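Local coordinates for protein beta-galactosidase (Bacillus circulans subsp. alkalophilus, PDB 3TTY) that hydrolyses beta-galactosides, releasing galactose from the non-reducing end, as a trimeric glycoside hydrolase built on a TIM barrel, at residues T41-S46 against F59-D64; G13-E18 against E26-M31; K608-T613 against V617-R622. All coordinates share one frame; numbering follows the deposited sequence.

Contact 1: T41-S46 against F59-D64; sequences TVNVFS and FTWLDD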
loop_
_atom_site.group_PDB
_atom_site.type_symbol
_atom_site.label_atom_id
_atom_site.label_comp_id
_atom_site.label_asym_id
_atom_site.label_seq_id
_atom_site.Cartn_x
_atom_site.Cartn_y
_atom_site.Cartn_z
ATOM N N THR A 41 26.402 16.444 -24.123
ATOM C CA THR A 41 26.543 15.058 -23.691
ATOM C C THR A 41 25.708 14.224 -24.647
ATOM O O THR A 41 24.485 14.219 -24.571
ATOM C CB THR A 41 26.007 14.862 -22.251
ATOM O OG1 THR A 41 26.760 15.669 -21.333
ATOM C CG2 THR A 41 26.079 13.392 -21.827
ATOM N N VAL A 42 26.362 13.523 -25.560
ATOM C CA VAL A 42 25.647 12.877 -26.653
ATOM C C VAL A 42 25.797 11.365 -26.619
ATOM O O VAL A 42 26.656 10.831 -25.909
ATOM C CB VAL A 42 26.143 13.393 -28.008
ATOM C CG1 VAL A 42 26.078 14.920 -28.039
ATOM C CG2 VAL A 42 27.564 12.911 -28.248
ATOM N N ASN A 43 24.936 10.685 -27.370
ATOM C CA ASN A 43 24.978 9.227 -27.506
ATOM C C ASN A 43 24.717 8.438 -26.218
ATOM O O ASN A 43 25.249 7.330 -26.050
ATOM C CB ASN A 43 26.319 8.792 -28.084
ATOM C CG ASN A 43 26.290 7.372 -28.622
ATOM O OD1 ASN A 43 25.393 6.997 -29.399
ATOM N ND2 ASN A 43 27.264 6.566 -28.203
ATOM N N VAL A 44 23.919 8.992 -25.305
ATOM C CA VAL A 44 23.639 8.283 -24.050
ATOM C C VAL A 44 22.725 7.083 -24.294
ATOM O O VAL A 44 22.870 6.042 -23.652
ATOM C CB VAL A 44 23.001 9.187 -22.985
ATOM C CG1 VAL A 44 22.775 8.412 -21.691
ATOM C CG2 VAL A 44 23.859 10.399 -22.725
ATOM N N PHE A 45 21.803 7.213 -25.243
ATOM C CA PHE A 45 20.755 6.210 -25.397
ATOM C C PHE A 45 20.539 5.774 -26.832
ATOM O O PHE A 45 19.418 5.836 -27.341
ATOM C CB PHE A 45 19.436 6.711 -24.792
ATOM C CG PHE A 45 19.425 6.728 -23.275
ATOM C CD1 PHE A 45 19.562 5.552 -22.551
ATOM C CD2 PHE A 45 19.258 7.912 -22.580
ATOM C CE1 PHE A 45 19.535 5.554 -21.154
ATOM C CE2 PHE A 45 19.240 7.927 -21.183
ATOM C CZ PHE A 45 19.379 6.742 -20.469
ATOM N N SER A 46 21.600 5.304 -27.480
ATOM C CA SER A 46 21.501 4.979 -28.891
ATOM C C SER A 46 22.181 3.660 -29.223
ATOM O O SER A 46 22.663 3.459 -30.342
ATOM C CB SER A 46 22.083 6.113 -29.739
ATOM O OG SER A 46 21.080 7.058 -30.049
ATOM N N PHE A 59 28.071 4.052 -37.247
ATOM C CA PHE A 59 28.471 5.252 -36.529
ATOM C C PHE A 59 28.352 6.500 -37.404
ATOM O O PHE A 59 28.637 7.612 -36.945
ATOM C CB PHE A 59 29.916 5.129 -36.034
ATOM C CG PHE A 59 30.130 4.067 -34.984
ATOM C CD1 PHE A 59 29.850 4.324 -33.645
ATOM C CD2 PHE A 59 30.666 2.833 -35.323
ATOM C CE1 PHE A 59 30.077 3.360 -32.670
ATOM C CE2 PHE A 59 30.899 1.865 -34.356
ATOM C CZ PHE A 59 30.605 2.131 -33.024
ATOM N N THR A 60 27.941 6.327 -38.662
ATOM C CA THR A 60 27.906 7.457 -39.595
ATOM C C THR A 60 27.017 8.595 -39.096
ATOM O O THR A 60 27.370 9.763 -39.239
ATOM C CB THR A 60 27.522 7.031 -41.033
ATOM O OG1 THR A 60 26.171 6.547 -41.059
ATOM C CG2 THR A 60 28.472 5.942 -41.529
ATOM N N TRP A 61 25.888 8.248 -38.480
ATOM C CA TRP A 61 24.957 9.233 -37.934
ATOM C C TRP A 61 25.648 10.040 -36.840
ATOM O O TRP A 61 25.485 11.260 -36.735
ATOM C CB TRP A 61 23.709 8.537 -37.353
ATOM C CG TRP A 61 24.020 7.694 -36.145
ATOM C CD1 TRP A 61 24.496 6.418 -36.137
ATOM C CD2 TRP A 61 23.916 8.090 -34.770
ATOM N NE1 TRP A 61 24.690 5.990 -34.845
ATOM C CE2 TRP A 61 24.343 6.999 -33.987
ATOM C CE3 TRP A 61 23.502 9.262 -34.127
ATOM C CZ2 TRP A 61 24.358 7.039 -32.592
ATOM C CZ3 TRP A 61 23.513 9.298 -32.741
ATOM C CH2 TRP A 61 23.942 8.196 -31.989
ATOM N N LEU A 62 26.420 9.345 -36.022
ATOM C CA LEU A 62 27.111 9.970 -34.903
ATOM C C LEU A 62 28.286 10.839 -35.378
ATOM O O LEU A 62 28.518 11.916 -34.836
ATOM C CB LEU A 62 27.597 8.897 -33.927
ATOM C CG LEU A 62 28.333 9.408 -32.700
ATOM C CD1 LEU A 62 27.422 10.335 -31.945
ATOM C CD2 LEU A 62 28.791 8.238 -31.844
ATOM N N ASP A 63 29.021 10.367 -36.385
ATOM C CA ASP A 63 30.057 11.194 -37.021
ATOM C C ASP A 63 29.514 12.590 -37.330
ATOM O O ASP A 63 30.155 13.591 -37.038
ATOM C CB ASP A 63 30.550 10.569 -38.336
ATOM C CG ASP A 63 31.324 9.287 -38.132
ATOM O OD1 ASP A 63 31.595 8.914 -36.976
ATOM O OD2 ASP A 63 31.667 8.647 -39.148
ATOM N N ASP A 64 28.328 12.639 -37.931
ATOM C CA ASP A 64 27.742 13.896 -38.373
ATOM C C ASP A 64 27.385 14.809 -37.229
ATOM O O ASP A 64 27.620 16.021 -37.293
ATOM C CB ASP A 64 26.504 13.646 -39.213
ATOM C CG ASP A 64 26.826 13.536 -40.675
ATOM O OD1 ASP A 64 27.988 13.177 -41.006
ATOM O OD2 ASP A 64 25.922 13.826 -41.489
#
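N43 and W61 meet at about a right angle, the amide of the one brought up to the six-membered end of the indole of the other. The contact is made by OD1 of N43, which lies at the ring edge, near its plane, 3.2 Å from CH2 of W61; the amide and ring planes are turned 50° apart. An amide oxygen at this place faces the slightly positive rim of aromatic hydrogens, although no hydrogen bond links the two. The other end of the amide fixes its rotation, since ND2 of N43 is hydrogen-bonded to the carbonyl of A79 on the neighbouring strand 75-79. S46 reaches the same corner of the indole from an oblique direction, its CB 3.6 Å from CH2 of W61, while its OG is bonded to E18.

Both segments belong to a TIM barrel, with the short helix 47-50 between them in the chain: 41-46 runs off the C-terminal end of strand 39-42, whereas the other segment, 59-64, opens helix 60-71, which packs outside the barrel. Loops after the strands carry the active site in this fold, and F45, between the two contact residues N43 and S46, lines the galactose pocket.

W61 extends over its own helix neighbour. With CG set between the backbone N and the carbonyl carbon (chi1 66°), its ring lies with one face on CB of L62, which sits 3.7 Å above the plane and over its centre. L62 crosses N43 at about a right angle too, and CD2 of L62 comes to 4.2 Å from CG of N43, a loose van der Waals touch of the methyl on the amide carbon. Beyond the pair, L132 of helix 119-135 touches both N43 and L62, and K49 forms a cation-pi interaction with the indole.

Contact 2: G13-E18 against E26-M31; sequences GDYNPE and EEDMRM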
loop_
_atom_site.group_PDB
_atom_site.type_symbol
_atom_site.label_atom_id
_atom_site.label_comp_id
_atom_site.label_asym_id
_atom_site.label_seq_id
_atom_site.Cartn_x
_atom_site.Cartn_y
_atom_site.Cartn_z
ATOM N N GLY A 13 24.699 20.122 -21.681
ATOM C CA GLY A 13 24.105 18.924 -21.094
ATOM C C GLY A 13 23.669 17.877 -22.096
ATOM O O GLY A 13 24.127 17.868 -23.246
ATOM N N ASP A 14 22.784 16.987 -21.655
ATOM C CA ASP A 14 22.281 15.912 -22.502
ATOM C C ASP A 14 21.639 16.482 -23.762
ATOM O O ASP A 14 20.814 17.392 -23.696
ATOM C CB ASP A 14 21.288 15.034 -21.738
ATOM C CG ASP A 14 21.968 13.945 -20.897
ATOM O OD1 ASP A 14 22.943 14.246 -20.175
ATOM O OD2 ASP A 14 21.514 12.774 -20.951
ATOM N N TYR A 15 22.029 15.943 -24.909
ATOM C CA TYR A 15 21.571 16.426 -26.206
ATOM C C TYR A 15 21.351 15.204 -27.081
ATOM O O TYR A 15 22.201 14.324 -27.136
ATOM C CB TYR A 15 22.625 17.373 -26.813
ATOM C CG TYR A 15 22.328 17.923 -28.205
ATOM C CD1 TYR A 15 21.086 18.486 -28.513
ATOM C CD2 TYR A 15 23.303 17.915 -29.194
ATOM C CE1 TYR A 15 20.821 19.006 -29.781
ATOM C CE2 TYR A 15 23.045 18.429 -30.473
ATOM C CZ TYR A 15 21.806 18.977 -30.754
ATOM O OH TYR A 15 21.542 19.475 -32.014
ATOM N N ASN A 16 20.201 15.149 -27.747
ATOM C CA ASN A 16 19.762 13.946 -28.452
ATOM C C ASN A 16 19.195 14.223 -29.840
ATOM O O ASN A 16 18.030 13.947 -30.115
ATOM C CB ASN A 16 18.732 13.219 -27.598
ATOM C CG ASN A 16 19.288 12.842 -26.242
ATOM O OD1 ASN A 16 20.141 11.975 -26.151
ATOM N ND2 ASN A 16 18.827 13.509 -25.191
ATOM N N PRO A 17 20.035 14.763 -30.726
ATOM C CA PRO A 17 19.612 15.150 -32.069
ATOM C C PRO A 17 19.165 13.946 -32.882
ATOM O O PRO A 17 18.432 14.130 -33.846
ATOM C CB PRO A 17 20.878 15.760 -32.670
ATOM C CG PRO A 17 22.008 15.128 -31.893
ATOM C CD PRO A 17 21.469 15.002 -30.500
ATOM N N GLU A 18 19.591 12.737 -32.511
ATOM C CA GLU A 18 19.154 11.554 -33.252
ATOM C C GLU A 18 17.642 11.299 -33.094
ATOM O O GLU A 18 17.074 10.453 -33.786
ATOM C CB GLU A 18 19.986 10.305 -32.893
ATOM C CG GLU A 18 19.859 9.819 -31.428
ATOM C CD GLU A 18 20.880 10.473 -30.508
ATOM O OE1 GLU A 18 21.541 9.732 -29.745
ATOM O OE2 GLU A 18 21.030 11.721 -30.546
ATOM N N GLU A 26 20.236 22.667 -36.902
ATOM C CA GLU A 26 20.662 24.034 -37.205
ATOM C C GLU A 26 20.087 25.033 -36.197
ATOM O O GLU A 26 20.781 25.940 -35.742
ATOM C CB GLU A 26 20.289 24.441 -38.637
ATOM C CG GLU A 26 21.079 23.717 -39.716
ATOM C CD GLU A 26 22.586 23.867 -39.543
ATOM O OE1 GLU A 26 23.289 22.831 -39.489
ATOM O OE2 GLU A 26 23.062 25.022 -39.462
ATOM N N GLU A 27 18.821 24.862 -35.836
ATOM C CA GLU A 27 18.228 25.693 -34.795
ATOM C C GLU A 27 18.894 25.453 -33.435
ATOM O O GLU A 27 19.086 26.393 -32.671
ATOM C CB GLU A 27 16.718 25.472 -34.708
ATOM C CG GLU A 27 15.931 26.233 -35.755
ATOM C CD GLU A 27 16.278 27.715 -35.759
ATOM O OE1 GLU A 27 16.975 28.152 -36.702
ATOM O OE2 GLU A 27 15.866 28.435 -34.823
ATOM N N ASP A 28 19.244 24.206 -33.130
ATOM C CA ASP A 28 19.938 23.917 -31.872
ATOM C C ASP A 28 21.233 24.717 -31.773
ATOM O O ASP A 28 21.454 25.409 -30.789
ATOM C CB ASP A 28 20.254 22.420 -31.711
ATOM C CG ASP A 28 19.015 21.549 -31.697
ATOM O OD1 ASP A 28 17.932 22.026 -31.299
ATOM O OD2 ASP A 28 19.137 20.372 -32.082
ATOM N N MET A 29 22.092 24.608 -32.790
ATOM C CA MET A 29 23.376 25.314 -32.784
ATOM C C MET A 29 23.156 26.805 -32.581
ATOM O O MET A 29 23.850 27.439 -31.782
ATOM C CB MET A 29 24.158 25.096 -34.091
ATOM C CG MET A 29 24.571 23.656 -34.392
ATOM S SD MET A 29 25.373 22.815 -32.999
ATOM C CE MET A 29 24.002 21.821 -32.409
ATOM N N ARG A 30 22.191 27.361 -33.317
ATOM C CA ARG A 30 21.909 28.788 -33.244
ATOM C C ARG A 30 21.521 29.173 -31.815
ATOM O O ARG A 30 22.062 30.121 -31.257
ATOM C CB ARG A 30 20.818 29.203 -34.248
ATOM C CG ARG A 30 20.494 30.699 -34.219
ATOM C CD ARG A 30 19.328 31.097 -35.146
ATOM N NE ARG A 30 18.048 30.598 -34.642
ATOM C CZ ARG A 30 17.359 31.169 -33.657
ATOM N NH1 ARG A 30 17.820 32.264 -33.063
ATOM N NH2 ARG A 30 16.214 30.638 -33.260
ATOM N N MET A 31 20.591 28.426 -31.228
ATOM C CA MET A 31 20.147 28.707 -29.858
ATOM C C MET A 31 21.214 28.403 -28.789
ATOM O O MET A 31 21.317 29.125 -27.794
ATOM C CB MET A 31 18.801 28.026 -29.558
ATOM C CG MET A 31 17.605 28.744 -30.227
ATOM S SD MET A 31 15.941 28.046 -30.036
ATOM C CE MET A 31 15.896 26.880 -31.386
#
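Y15, in segment 13-18, reaches across to helix 22-35, where D28 accepts its hydroxyl and M29 packs beside it. D28 comes first at the contact: OH of Y15 donates to its OD2 at 2.6 Å. That oxygen is met on its anti side, 19° out of the carboxylate plane, and it lies at the edge of the phenol, in the plane of the ring. Ring and carboxylate are turned almost perpendicular, 85° apart. The second oxygen of D28, OD1, is engaged in a salt bridge with R348.

At M29 the chain bends at chi2 and chi3, which folds the methyl back toward the tyrosine, so that CE of M29 stands 3.4 Å from OH of Y15 and 4.0 Å from its CZ. Two successive helix residues thus offer the phenol a carboxylate and a methyl. Next in the helix, R30 takes no part in the contact and makes a salt bridge with E27, NH2 of R30 to OE2 of E27. Within segment 13-18, CD of P17 covers one ring face of Y15, 3.6 Å above its centre.

The setting is the beta-alpha-beta unit formed by strand 10-14, helix 22-35 and strand 39-42. The chemistry of the contact implies that the buried D28 is shared between a neutral donor and a cation, an environment likely to keep the carboxylate ionised and its plane fixed.

Contact 3: K608-T613 against V617-R622; sequences KPLLNT and VEVAER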
loop_
_atom_site.group_PDB
_atom_site.type_symbol
_atom_site.label_atom_id
_atom_site.label_comp_id
_atom_site.label_asym_id
_atom_site.label_seq_id
_atom_site.Cartn_x
_atom_site.Cartn_y
_atom_site.Cartn_z
ATOM N N LYS A 608 34.954 29.498 13.253
ATOM C CA LYS A 608 33.985 30.586 13.169
ATOM C C LYS A 608 33.172 30.542 11.877
ATOM O O LYS A 608 33.658 30.073 10.851
ATOM C CB LYS A 608 34.721 31.928 13.252
ATOM C CG LYS A 608 35.326 32.228 14.622
ATOM C CD LYS A 608 36.087 33.550 14.617
ATOM C CE LYS A 608 36.501 33.962 16.032
ATOM N NZ LYS A 608 37.236 32.881 16.763
ATOM N N PRO A 609 31.929 31.041 11.924
ATOM C CA PRO A 609 31.132 31.209 10.706
ATOM C C PRO A 609 31.918 31.913 9.609
ATOM O O PRO A 609 32.751 32.769 9.899
ATOM C CB PRO A 609 29.977 32.101 11.175
ATOM C CG PRO A 609 29.779 31.694 12.596
ATOM C CD PRO A 609 31.174 31.436 13.130
ATOM N N LEU A 610 31.665 31.533 8.360
ATOM C CA LEU A 610 32.205 32.248 7.218
ATOM C C LEU A 610 31.747 33.694 7.310
ATOM O O LEU A 610 32.531 34.628 7.133
ATOM C CB LEU A 610 31.641 31.658 5.928
ATOM C CG LEU A 610 32.427 30.641 5.104
ATOM C CD1 LEU A 610 33.696 30.196 5.807
ATOM C CD2 LEU A 610 31.531 29.453 4.769
ATOM N N LEU A 611 30.457 33.844 7.589
ATOM C CA LEU A 611 29.757 35.114 7.567
ATOM C C LEU A 611 28.528 34.920 8.435
ATOM O O LEU A 611 28.030 33.800 8.556
ATOM C CB LEU A 611 29.302 35.405 6.141
ATOM C CG LEU A 611 29.552 36.749 5.466
ATOM C CD1 LEU A 611 30.936 37.311 5.770
ATOM C CD2 LEU A 611 29.349 36.580 3.974
ATOM N N ASN A 612 28.043 35.992 9.052
ATOM C CA ASN A 612 26.738 35.959 9.700
ATOM C C ASN A 612 25.693 36.483 8.734
ATOM O O ASN A 612 25.860 37.566 8.182
ATOM C CB ASN A 612 26.737 36.780 10.990
ATOM C CG ASN A 612 27.526 36.113 12.095
ATOM O OD1 ASN A 612 27.042 35.182 12.741
ATOM N ND2 ASN A 612 28.756 36.574 12.311
ATOM N N THR A 613 24.631 35.713 8.515
ATOM C CA THR A 613 23.600 36.098 7.556
ATOM C C THR A 613 22.221 35.716 8.053
ATOM O O THR A 613 22.087 34.889 8.945
ATOM C CB THR A 613 23.808 35.436 6.174
ATOM O OG1 THR A 613 23.728 34.015 6.314
ATOM C CG2 THR A 613 25.154 35.824 5.567
ATOM N N VAL A 617 19.920 32.467 3.987
ATOM C CA VAL A 617 20.997 33.004 3.176
ATOM C C VAL A 617 22.216 32.127 3.395
ATOM O O VAL A 617 22.925 32.249 4.394
ATOM C CB VAL A 617 21.320 34.471 3.523
ATOM C CG1 VAL A 617 22.562 34.944 2.753
ATOM C CG2 VAL A 617 20.116 35.357 3.229
ATOM N N GLU A 618 22.447 31.229 2.454
ATOM C CA GLU A 618 23.502 30.251 2.597
ATOM C C GLU A 618 24.855 30.829 2.211
ATOM O O GLU A 618 24.992 31.508 1.189
ATOM C CB GLU A 618 23.182 29.029 1.744
ATOM C CG GLU A 618 24.312 28.027 1.645
ATOM C CD GLU A 618 23.985 26.913 0.681
ATOM O OE1 GLU A 618 22.885 26.948 0.088
ATOM O OE2 GLU A 618 24.832 26.017 0.504
ATOM N N VAL A 619 25.858 30.567 3.038
ATOM C CA VAL A 619 27.210 30.938 2.675
ATOM C C VAL A 619 28.149 29.731 2.687
ATOM O O VAL A 619 28.179 28.968 3.650
ATOM C CB VAL A 619 27.758 32.033 3.598
ATOM C CG1 VAL A 619 29.121 32.492 3.106
ATOM C CG2 VAL A 619 26.783 33.201 3.666
ATOM N N ALA A 620 28.916 29.567 1.616
ATOM C CA ALA A 620 29.874 28.479 1.536
ATOM C C ALA A 620 31.139 28.969 0.857
ATOM O O ALA A 620 31.110 29.938 0.101
ATOM C CB ALA A 620 29.280 27.297 0.783
ATOM N N GLU A 621 32.252 28.290 1.110
ATOM C CA GLU A 621 33.538 28.794 0.674
ATOM C C GLU A 621 34.316 27.788 -0.156
ATOM O O GLU A 621 34.383 26.609 0.183
ATOM C CB GLU A 621 34.386 29.211 1.887
ATOM C CG GLU A 621 35.770 29.761 1.506
ATOM C CD GLU A 621 36.736 29.835 2.691
ATOM O OE1 GLU A 621 36.925 28.801 3.367
ATOM O OE2 GLU A 621 37.296 30.926 2.952
ATOM N N ARG A 622 34.903 28.269 -1.244
ATOM C CA ARG A 622 35.929 27.527 -1.959
ATOM C C ARG A 622 37.186 28.391 -2.012
ATOM O O ARG A 622 37.106 29.612 -2.143
ATOM C CB ARG A 622 35.463 27.151 -3.370
ATOM C CG ARG A 622 34.298 26.166 -3.416
ATOM C CD ARG A 622 33.840 25.879 -4.852
ATOM N NE ARG A 622 34.812 25.092 -5.606
ATOM C CZ ARG A 622 34.662 24.701 -6.868
ATOM N NH1 ARG A 622 33.568 25.009 -7.549
ATOM N NH2 ARG A 622 35.620 24.009 -7.459
#
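A chain reversal leads into the C-terminal beta domain: the loop 608-613 turns back beside strand 617-624, an outermost strand of the five-stranded antiparallel sheet, the touching parts running 170° apart. At the closed end OG1 of T613 donates to the carbonyl O of V617, a 2.7 Å bond lying in the carbonyl plane on a lone pair, with a C=O...donor angle of 144°. The other branch of T613 is its methyl: CG2, anti to the carbonyl carbon, packs 3.6 Å from CG2 of V619.

Farther along, L610 lies against the strand, its CB 3.9 Å from CG1 of V619 and its CD2 3.8 Å from CA of A620, while its CG meets CB of E621 at 4.0 Å. L611 crosses V619 at about a right angle. The carboxylate of E621 turns to S628 and R674.

With an alanine in place of T613, the carbonyl of V617 and the amide of N438, which also bonds to OG1, would probably lose their hydroxyl partner, and a gap would open beside V619. One hydroxyl thus joins the loop, the strand and a third segment, while the rest of the contact is mostly aliphatic packing of L610, L611 and T613 on the strand.

Contacts 1 and 2 belong to one barrel and touch directly, their centres 12 Å apart: the strands 10-14 and 39-42 are neighbours in its sheet, and T41 N lies 2.8 Å from G13 O, a probable backbone hydrogen bond between the two strands. Both are buried and join a segment carrying a barrel strand to an outer helix, yet contact 1 depends on packing round an indole whereas contact 2 turns on a charged hydrogen bond. Contact 3 stands apart, about 17 Å from contact 2 and 18 Å from contact 1 between nearest atoms. Only partly buried, it joins a loop to the edge of a different sheet, and pairs aliphatic packing with a neutral hydroxyl-to-carbonyl bond.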